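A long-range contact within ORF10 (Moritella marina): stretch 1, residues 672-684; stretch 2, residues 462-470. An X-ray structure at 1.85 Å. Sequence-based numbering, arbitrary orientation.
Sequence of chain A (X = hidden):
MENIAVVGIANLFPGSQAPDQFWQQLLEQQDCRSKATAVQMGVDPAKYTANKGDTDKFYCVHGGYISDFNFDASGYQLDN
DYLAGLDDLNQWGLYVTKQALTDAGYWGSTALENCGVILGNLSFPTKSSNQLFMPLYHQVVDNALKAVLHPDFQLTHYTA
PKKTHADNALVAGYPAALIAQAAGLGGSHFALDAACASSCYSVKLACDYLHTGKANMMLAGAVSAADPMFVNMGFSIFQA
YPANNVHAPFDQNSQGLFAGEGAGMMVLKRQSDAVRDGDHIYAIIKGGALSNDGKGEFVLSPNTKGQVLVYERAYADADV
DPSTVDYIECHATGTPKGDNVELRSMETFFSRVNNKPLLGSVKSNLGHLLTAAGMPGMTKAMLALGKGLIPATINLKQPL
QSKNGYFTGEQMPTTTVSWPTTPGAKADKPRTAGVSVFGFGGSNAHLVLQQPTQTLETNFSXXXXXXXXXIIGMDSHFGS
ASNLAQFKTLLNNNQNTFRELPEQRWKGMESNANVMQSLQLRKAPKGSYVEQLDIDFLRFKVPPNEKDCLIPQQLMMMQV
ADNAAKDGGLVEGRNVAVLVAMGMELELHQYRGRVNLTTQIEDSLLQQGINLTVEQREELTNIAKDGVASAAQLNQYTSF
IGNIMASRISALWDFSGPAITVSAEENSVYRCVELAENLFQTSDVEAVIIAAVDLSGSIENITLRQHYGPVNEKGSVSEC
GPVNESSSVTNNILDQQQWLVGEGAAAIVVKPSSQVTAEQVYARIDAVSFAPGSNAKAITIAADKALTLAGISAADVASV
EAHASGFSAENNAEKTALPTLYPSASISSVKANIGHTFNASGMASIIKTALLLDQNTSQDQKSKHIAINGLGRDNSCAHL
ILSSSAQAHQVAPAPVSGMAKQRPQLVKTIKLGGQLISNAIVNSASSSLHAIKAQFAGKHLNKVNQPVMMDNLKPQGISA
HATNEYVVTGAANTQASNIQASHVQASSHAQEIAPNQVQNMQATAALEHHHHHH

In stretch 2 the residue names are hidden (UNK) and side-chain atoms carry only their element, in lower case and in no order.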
# COMPACT_ATOMS: atom_id res chain seq x y z
N CYS A 672 7.92 -10.00 1.76
CA CYS A 672 6.86 -10.98 1.52
C CYS A 672 7.33 -12.40 1.79
O CYS A 672 6.58 -13.23 2.30
CB CYS A 672 6.35 -10.89 0.08
SG CYS A 672 5.34 -9.44 -0.28
N VAL A 673 8.56 -12.71 1.38
CA VAL A 673 9.10 -14.05 1.66
C VAL A 673 9.13 -14.29 3.17
O VAL A 673 8.70 -15.35 3.66
CB VAL A 673 10.49 -14.19 1.02
CG1 VAL A 673 11.15 -15.50 1.43
CG2 VAL A 673 10.39 -14.07 -0.52
N GLU A 674 9.63 -13.31 3.93
CA GLU A 674 9.65 -13.40 5.39
C GLU A 674 8.25 -13.54 5.96
O GLU A 674 8.01 -14.36 6.86
CB GLU A 674 10.33 -12.15 5.96
CG GLU A 674 10.28 -12.03 7.50
CD GLU A 674 11.06 -10.79 8.00
OE1 GLU A 674 10.77 -9.64 7.57
OE2 GLU A 674 11.97 -10.98 8.81
N LEU A 675 7.30 -12.76 5.45
CA LEU A 675 5.91 -12.88 5.90
C LEU A 675 5.32 -14.25 5.56
O LEU A 675 4.63 -14.86 6.39
CB LEU A 675 5.08 -11.76 5.27
CG LEU A 675 3.57 -11.73 5.58
CD1 LEU A 675 3.35 -11.78 7.09
CD2 LEU A 675 2.96 -10.44 4.98
N ALA A 676 5.56 -14.74 4.34
CA ALA A 676 5.02 -16.06 3.97
C ALA A 676 5.53 -17.14 4.93
O ALA A 676 4.75 -17.98 5.41
CB ALA A 676 5.39 -16.39 2.53
N GLU A 677 6.83 -17.12 5.24
CA GLU A 677 7.35 -18.04 6.26
C GLU A 677 6.56 -17.92 7.56
O GLU A 677 6.14 -18.91 8.17
CB GLU A 677 8.84 -17.76 6.51
CG GLU A 677 9.45 -18.66 7.58
CD GLU A 677 10.78 -18.16 8.12
OE1 GLU A 677 10.77 -17.29 9.04
OE2 GLU A 677 11.84 -18.66 7.66
N ASN A 678 6.31 -16.68 7.99
CA ASN A 678 5.63 -16.50 9.25
C ASN A 678 4.19 -16.99 9.18
O ASN A 678 3.66 -17.53 10.16
CB ASN A 678 5.68 -15.03 9.65
CG ASN A 678 5.88 -14.86 11.11
OD1 ASN A 678 7.01 -14.92 11.61
ND2 ASN A 678 4.78 -14.66 11.83
N LEU A 679 3.54 -16.82 8.02
CA LEU A 679 2.16 -17.28 7.88
C LEU A 679 2.07 -18.80 8.03
O LEU A 679 1.12 -19.32 8.63
CB LEU A 679 1.59 -16.84 6.53
CG LEU A 679 1.23 -15.34 6.41
CD1 LEU A 679 0.72 -15.04 5.00
CD2 LEU A 679 0.19 -14.91 7.44
N PHE A 680 3.04 -19.53 7.50
CA PHE A 680 3.02 -20.98 7.66
C PHE A 680 3.28 -21.38 9.11
O PHE A 680 2.75 -22.39 9.58
CB PHE A 680 4.04 -21.63 6.73
CG PHE A 680 3.66 -21.56 5.27
CD1 PHE A 680 2.43 -22.01 4.84
CD2 PHE A 680 4.56 -21.06 4.34
CE1 PHE A 680 2.09 -21.97 3.48
CE2 PHE A 680 4.24 -21.01 2.98
CZ PHE A 680 2.99 -21.46 2.55
N GLN A 681 4.06 -20.58 9.85
CA GLN A 681 4.31 -20.91 11.25
C GLN A 681 3.09 -20.67 12.14
O GLN A 681 2.95 -21.32 13.18
CB GLN A 681 5.47 -20.08 11.80
CG GLN A 681 6.83 -20.45 11.24
CD GLN A 681 7.91 -19.61 11.87
OE1 GLN A 681 8.23 -18.54 11.38
NE2 GLN A 681 8.46 -20.08 12.98
N THR A 682 2.23 -19.71 11.78
CA THR A 682 1.22 -19.24 12.72
C THR A 682 -0.21 -19.53 12.29
O THR A 682 -1.14 -19.19 13.03
CB THR A 682 1.35 -17.73 12.96
OG1 THR A 682 1.16 -17.01 11.73
CG2 THR A 682 2.72 -17.39 13.51
N SER A 683 -0.43 -20.15 11.13
CA SER A 683 -1.78 -20.36 10.64
C SER A 683 -1.81 -21.67 9.89
O SER A 683 -0.79 -22.37 9.78
CB SER A 683 -2.26 -19.20 9.75
OG SER A 683 -1.65 -19.27 8.47
N ASP A 684 -2.99 -22.03 9.38
CA ASP A 684 -3.18 -23.26 8.62
C ASP A 684 -3.19 -23.03 7.12
O ASP A 684 -3.58 -23.94 6.36
CB ASP A 684 -4.48 -23.96 9.05
CG ASP A 684 -4.48 -24.29 10.52
OD1 ASP A 684 -3.41 -24.69 11.04
OD2 ASP A 684 -5.55 -24.13 11.16
N UNK A 462 2.10 -22.94 20.67
CA UNK A 462 3.27 -22.24 20.13
C UNK A 462 3.24 -22.30 18.61
O UNK A 462 2.55 -23.13 18.00
c UNK A 462 4.74 -24.27 20.28
c UNK A 462 4.70 -22.62 22.18
c UNK A 462 4.60 -22.80 20.67
N UNK A 463 3.99 -21.39 18.00
CA UNK A 463 4.10 -21.39 16.55
C UNK A 463 4.83 -22.64 16.07
O UNK A 463 5.68 -23.19 16.78
c UNK A 463 4.84 -20.14 16.07
N UNK A 464 4.50 -23.09 14.86
CA UNK A 464 5.23 -24.19 14.26
C UNK A 464 6.66 -23.76 13.96
O UNK A 464 6.91 -22.58 13.67
c UNK A 464 3.10 -24.98 13.11
c UNK A 464 2.18 -25.16 10.80
c UNK A 464 2.65 -25.91 12.02
c UNK A 464 4.55 -24.65 12.96
n UNK A 464 1.14 -24.17 11.18
N UNK A 465 7.61 -24.69 14.03
CA UNK A 465 8.99 -24.35 13.65
C UNK A 465 9.05 -23.95 12.19
O UNK A 465 8.26 -24.41 11.37
c UNK A 465 9.76 -25.66 13.90
c UNK A 465 7.46 -26.11 14.41
c UNK A 465 8.86 -26.51 14.75
N UNK A 466 9.97 -23.04 11.88
CA UNK A 466 10.14 -22.59 10.50
C UNK A 466 10.76 -23.71 9.65
O UNK A 466 11.44 -24.60 10.16
c UNK A 466 11.04 -21.35 10.46
c UNK A 466 13.49 -20.72 10.29
c UNK A 466 12.50 -21.73 10.79
c UNK A 466 14.27 -21.36 8.01
n UNK A 466 13.54 -20.60 8.83
n UNK A 466 15.02 -22.36 8.48
n UNK A 466 14.26 -21.11 6.71
N UNK A 467 10.50 -23.66 8.35
CA UNK A 467 11.09 -24.58 7.39
C UNK A 467 11.45 -23.81 6.14
O UNK A 467 10.84 -22.77 5.85
o UNK A 467 6.98 -27.28 7.85
c UNK A 467 9.10 -26.17 7.97
c UNK A 467 10.16 -25.74 6.99
o UNK A 467 8.51 -27.78 6.33
c UNK A 467 8.12 -27.16 7.34
N UNK A 468 12.41 -24.30 5.35
CA UNK A 468 12.62 -23.72 4.02
C UNK A 468 11.33 -23.70 3.22
O UNK A 468 10.42 -24.52 3.42
c UNK A 468 14.41 -25.22 4.53
c UNK A 468 13.66 -24.65 3.37
c UNK A 468 13.39 -25.36 5.64
N UNK A 469 11.24 -22.74 2.32
CA UNK A 469 10.09 -22.62 1.43
C UNK A 469 10.44 -23.26 0.10
O UNK A 469 11.51 -22.99 -0.45
c UNK A 469 7.75 -20.84 2.67
c UNK A 469 9.74 -21.15 1.22
c UNK A 469 9.23 -18.90 2.11
c UNK A 469 9.18 -20.39 2.42
N UNK A 470 9.53 -24.06 -0.45
CA UNK A 470 9.73 -24.60 -1.78
C UNK A 470 9.00 -23.74 -2.80
O UNK A 470 7.81 -23.46 -2.63
c UNK A 470 9.21 -26.04 -1.85
O HOH W 1 13.73 -17.97 5.88
O HOH W 2 11.50 -20.12 5.39
O HOH W 3 7.89 -21.82 7.81

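Position 462 carries three side-chain carbons, one bonded to the backbone CA and bearing the other two. This fork at the first carbon, with no heteroatom, fits valine. The CA-to-CB bond points away from stretch 1, and Val 462 makes no contact with it.

Position 463 has a single side-chain carbon, which identifies alanine. Its CB points toward stretch 1 and lies 4.3 Å from both CB of Gln 681 and CG2 of Thr 682, while the backbone passes close enough to bring CA of Ala 463 within 3.6 Å of O of Gln 681.

Position 464 shows four carbons in a row ending in nitrogen, the pattern of lysine. The terminal nitrogen, NZ of Lys 464, donates hydrogen bonds to O of Phe 680 at 2.9 Å and to O of Ser 683 at 3.0 Å. Phe 680 lies in the last turn of the helix and Ser 683 just beyond it; one ammonium group thus joins the helix end to the residue that follows. The backbone bonds as well: N of Lys 464 donates to O of Gln 681 (2.9 Å, 154°), and O of Lys 464 accepts from NE2 of Gln 681 (3.0 Å, 157°).

At position 465, three carbons close a ring onto the backbone nitrogen, so it is proline. Pro 465 points away from the helix; its nearest approach is by the backbone, with C 4.0 Å from NE2 of Gln 681.

Position 466 has three carbons, a nitrogen, then a carbon carrying two more nitrogens: a guanidinium, hence arginine. NE of Arg 466 donates to OE2 of Glu 677 over 2.8 Å at 175°, and the oxygen lies near the guanidinium plane, as expected for a well-aligned salt bridge. Waters 1 and 2 each join the same OE2 to NH2 of Arg 466.

Position 467 bears three carbons, the third holding two oxygens, a carboxylate one carbon longer than aspartate's, hence glutamate. Glu 467 points away, yet its backbone O accepts from water 2, which also donates to OE2 of Glu 677.

Position 468 again has three carbons closing onto the backbone nitrogen, a second proline. Pro 468 points away and makes no contact.

Position 469 has four carbons forked at the second, which is leucine. CD2 of Leu 469 sits 3.5 Å from CE2 of Phe 680, at the ring edge, and CD1 of Leu 469 lies 4.0 Å from CG1 of Val 673.

Position 470 has one carbon, alanine; Ala 470 is out of reach.

The contact therefore combines three elements: Lys 464 bonding through NZ to the carbonyls of Phe 680 and Ser 683, and pairing through its backbone N and O with O and NE2 of Gln 681; the Glu 677–Arg 466 salt bridge supported by water; and the apolar packing of Leu 469 against Val 673 and Phe 680. Together the stretches bury 533 Å².

Stretch 2, residues 462-470: VAKPREPLA
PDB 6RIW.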